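Side-chain contacts in amidohydrolase 3 domain-containing protein (Pyrococcus furiosus, PDB 3ICJ), which probably hydrolyses carbon-nitrogen bonds other than peptide bonds, as a zinc-dependent member of the amidohydrolase family whose natural substrate is not established: residues T73-R76 and I77-A81; K120-E123 and E124-E127. All blocks are in the same frame, centred on the assembly; numbering follows the deposited sequence.

Contact 1: T73-R76 and I77-A81; sequences TALR and IAELA
The guanidinium of R76 is met on one face by L80 and at its edge by E79. L80 CG sits 3.8 Å above the plane, displaced toward the rim, and its CD2 branch reaches 3.5 Å from R76 NH1, an apolar branch laid against a flat cation. At the edge, E79 OE1 accepts from R76 NE at 3.2 Å in a salt bridge. The donor points almost straight at it (171°), and OE1 lies in the guanidinium plane, although the carboxylate itself is turned 60° against that plane. R76 gets there by bending at chi2 and chi3, which carries its end forward along the helix toward its C-terminal end, while E79 stays extended beyond CG. The other carboxylate oxygen, E79 OE2, rests on the flank of L75, 3.5 Å from L75 CG. Beneath these side chains run four successive i to i+4 backbone bonds, from I77 N to T73 O through L80 N to R76 O. The polar residues R76 and E79 are on the exposed side of helix 71-81; its other side packs on the four-stranded mixed sheet, with A74 on I41 and A78 on A39 of strand 37-41, I77 on Y67 of strand 64-69, and L75 on I85 of strand 84-87.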
# COMPACT_ATOMS: atom_id res chain seq x y z
N THR A 73 -13.36 -31.27 20.18
CA THR A 73 -12.04 -31.24 20.81
C THR A 73 -11.70 -29.82 21.29
O THR A 73 -11.23 -29.63 22.41
CB THR A 73 -10.96 -31.75 19.82
OG1 THR A 73 -11.29 -33.09 19.44
CG2 THR A 73 -9.56 -31.75 20.46
N ALA A 74 -11.97 -28.83 20.43
CA ALA A 74 -11.81 -27.41 20.78
C ALA A 74 -12.68 -26.99 21.98
O ALA A 74 -12.23 -26.23 22.84
CB ALA A 74 -12.15 -26.54 19.58
N LEU A 75 -13.91 -27.49 22.02
CA LEU A 75 -14.81 -27.23 23.13
C LEU A 75 -14.26 -27.84 24.43
O LEU A 75 -14.24 -27.18 25.48
CB LEU A 75 -16.22 -27.75 22.80
CG LEU A 75 -17.31 -27.65 23.86
CD1 LEU A 75 -17.44 -26.22 24.40
CD2 LEU A 75 -18.64 -28.13 23.30
N ARG A 76 -13.77 -29.07 24.34
CA ARG A 76 -13.23 -29.79 25.49
C ARG A 76 -11.96 -29.12 26.03
O ARG A 76 -11.77 -29.06 27.24
CB ARG A 76 -12.96 -31.26 25.11
CG ARG A 76 -12.66 -32.20 26.27
CD ARG A 76 -13.91 -32.74 26.94
NE ARG A 76 -14.14 -32.12 28.25
CZ ARG A 76 -13.56 -32.52 29.38
NH1 ARG A 76 -13.85 -31.89 30.52
NH2 ARG A 76 -12.70 -33.54 29.38
N ILE A 77 -11.10 -28.62 25.14
CA ILE A 77 -9.88 -27.92 25.57
C ILE A 77 -10.22 -26.66 26.39
O ILE A 77 -9.68 -26.44 27.49
CB ILE A 77 -8.94 -27.58 24.38
CG1 ILE A 77 -8.38 -28.86 23.77
CG2 ILE A 77 -7.78 -26.65 24.82
CD1 ILE A 77 -7.52 -28.65 22.48
N ALA A 78 -11.16 -25.88 25.87
CA ALA A 78 -11.61 -24.64 26.52
C ALA A 78 -12.38 -24.89 27.81
O ALA A 78 -12.31 -24.08 28.75
CB ALA A 78 -12.44 -23.83 25.55
N GLU A 79 -13.09 -26.02 27.87
CA GLU A 79 -13.74 -26.43 29.11
C GLU A 79 -12.70 -26.75 30.19
O GLU A 79 -12.86 -26.34 31.32
CB GLU A 79 -14.64 -27.65 28.88
CG GLU A 79 -15.98 -27.33 28.26
CD GLU A 79 -16.74 -28.58 27.84
OE1 GLU A 79 -16.26 -29.73 28.05
OE2 GLU A 79 -17.84 -28.42 27.27
N LEU A 80 -11.63 -27.45 29.82
CA LEU A 80 -10.60 -27.83 30.79
C LEU A 80 -9.77 -26.65 31.28
O LEU A 80 -9.38 -26.60 32.45
CB LEU A 80 -9.68 -28.90 30.22
CG LEU A 80 -10.26 -30.30 29.98
CD1 LEU A 80 -9.30 -31.05 29.12
CD2 LEU A 80 -10.54 -31.05 31.28
N ALA A 81 -9.49 -25.71 30.38
CA ALA A 81 -8.60 -24.59 30.70
C ALA A 81 -9.35 -23.33 31.14
O ALA A 81 -8.73 -22.34 31.50
CB ALA A 81 -7.70 -24.29 29.52

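Contact 2: K120-E123 and E124-E127; sequences KSME and ELVE
S121 meets E124 at the N-cap of helix 122-130, and the polar contacts start there. S121 OG accepts from E124 N at 3.3 Å, a weak but nearly straight capping bond (170°). With chi1 at 76° the hydroxyl stands between its own backbone N and carbonyl carbon, which turns it toward the first turn of the helix. The same OG donates weakly to E123 OE1 at 3.4 Å, so one hydroxyl links the start of the helix to a carboxylate two residues on. E123 reaches back to it by a bend at chi2, and its negative charge near the N-terminal end of a helix would probably be favourable.

The backbone bonds follow in order. L125 N gives to S121 O at 3.0 Å; V126 N then bonds to M122 O at 2.9 Å and E127 N to E123 O at 3.1 Å. V126 CG2 also comes up to the oxygen end of the M122 carbonyl, 3.3 Å from M122 O.

The apolar part is a pair one turn apart: M122 and L125 lie side by side and point the same way, touching lightly through M122 SD and L125 CD2 at 4.2 Å. Both are buried.

In the fold, this is the opening of the helix in the beta-alpha-beta unit of strand 114-115, helix 122-130 and strand 137-142. E124 OE1 forms a salt bridge with R128 one turn on, while M122 and L125 both pack against L147 of helix 144-147, with L125 also reaching L156 of helix 153-156.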
# COMPACT_ATOMS: atom_id res chain seq x y z
N LYS A 120 -20.63 22.55 -8.39
CA LYS A 120 -21.13 23.29 -9.55
C LYS A 120 -20.82 24.79 -9.57
O LYS A 120 -20.91 25.42 -10.63
CB LYS A 120 -22.64 23.05 -9.72
CG LYS A 120 -23.03 21.59 -9.94
CD LYS A 120 -22.41 21.01 -11.20
CE LYS A 120 -22.78 19.55 -11.37
NZ LYS A 120 -21.79 18.91 -12.27
N SER A 121 -20.49 25.37 -8.42
CA SER A 121 -20.20 26.80 -8.34
C SER A 121 -19.13 27.11 -7.29
O SER A 121 -18.93 26.32 -6.37
CB SER A 121 -21.48 27.62 -8.07
OG SER A 121 -21.90 27.52 -6.71
N MET A 122 -18.47 28.26 -7.44
CA MET A 122 -17.47 28.71 -6.47
C MET A 122 -18.06 28.92 -5.06
O MET A 122 -17.36 28.73 -4.06
CB MET A 122 -16.75 29.98 -6.96
CG MET A 122 -15.32 30.17 -6.38
SD MET A 122 -14.15 28.87 -6.82
CE MET A 122 -14.32 28.87 -8.61
N GLU A 123 -19.34 29.27 -5.00
CA GLU A 123 -20.10 29.43 -3.76
C GLU A 123 -20.19 28.11 -3.00
O GLU A 123 -19.94 28.08 -1.79
CB GLU A 123 -21.52 29.96 -4.04
CG GLU A 123 -21.61 31.44 -4.50
CD GLU A 123 -20.99 31.71 -5.88
OE1 GLU A 123 -21.11 30.86 -6.80
OE2 GLU A 123 -20.37 32.78 -6.05
N GLU A 124 -20.58 27.04 -3.67
CA GLU A 124 -20.60 25.74 -3.08
C GLU A 124 -19.21 25.15 -2.72
O GLU A 124 -19.05 24.46 -1.73
CB GLU A 124 -21.37 24.78 -3.97
CG GLU A 124 -21.01 23.35 -3.77
CD GLU A 124 -22.19 22.44 -3.89
OE1 GLU A 124 -22.66 21.94 -2.85
OE2 GLU A 124 -22.63 22.21 -5.03
N LEU A 125 -18.24 25.44 -3.57
CA LEU A 125 -16.87 25.02 -3.29
C LEU A 125 -16.38 25.65 -2.00
O LEU A 125 -15.81 24.97 -1.16
CB LEU A 125 -15.91 25.35 -4.45
CG LEU A 125 -14.44 24.90 -4.30
CD1 LEU A 125 -13.89 24.33 -5.60
CD2 LEU A 125 -13.54 26.03 -3.80
N VAL A 126 -16.60 26.96 -1.87
CA VAL A 126 -16.23 27.70 -0.66
C VAL A 126 -16.94 27.16 0.61
O VAL A 126 -16.29 27.00 1.65
CB VAL A 126 -16.40 29.25 -0.85
CG1 VAL A 126 -16.46 30.01 0.47
CG2 VAL A 126 -15.28 29.80 -1.72
N GLU A 127 -18.24 26.85 0.49
CA GLU A 127 -19.02 26.21 1.58
C GLU A 127 -18.49 24.85 2.02
O GLU A 127 -18.44 24.55 3.22
CB GLU A 127 -20.51 26.06 1.20
CG GLU A 127 -21.46 26.96 1.98
CD GLU A 127 -21.62 28.34 1.35
OE1 GLU A 127 -20.62 29.11 1.32
OE2 GLU A 127 -22.74 28.66 0.91

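How the contacts relate
Contact 1 comes first along the chain and closes before contact 2 opens; their centres are about 62 Å apart and their nearest atoms about 54 Å, so they do not touch. They share neither helix nor sheet. Residues 73-81 belong to helix 71-81 beside the mixed sheet of strands 37-41, 57-61, 64-69 and 84-87, whereas residues 120-127 open helix 122-130, next to the six-stranded sheet that includes strands 114-115 and 137-142. Strand 92-102, which carries the zinc ligand H101, lies between them in sequence. Both contacts are peripheral and away from the zinc site, each in its own part of the protein.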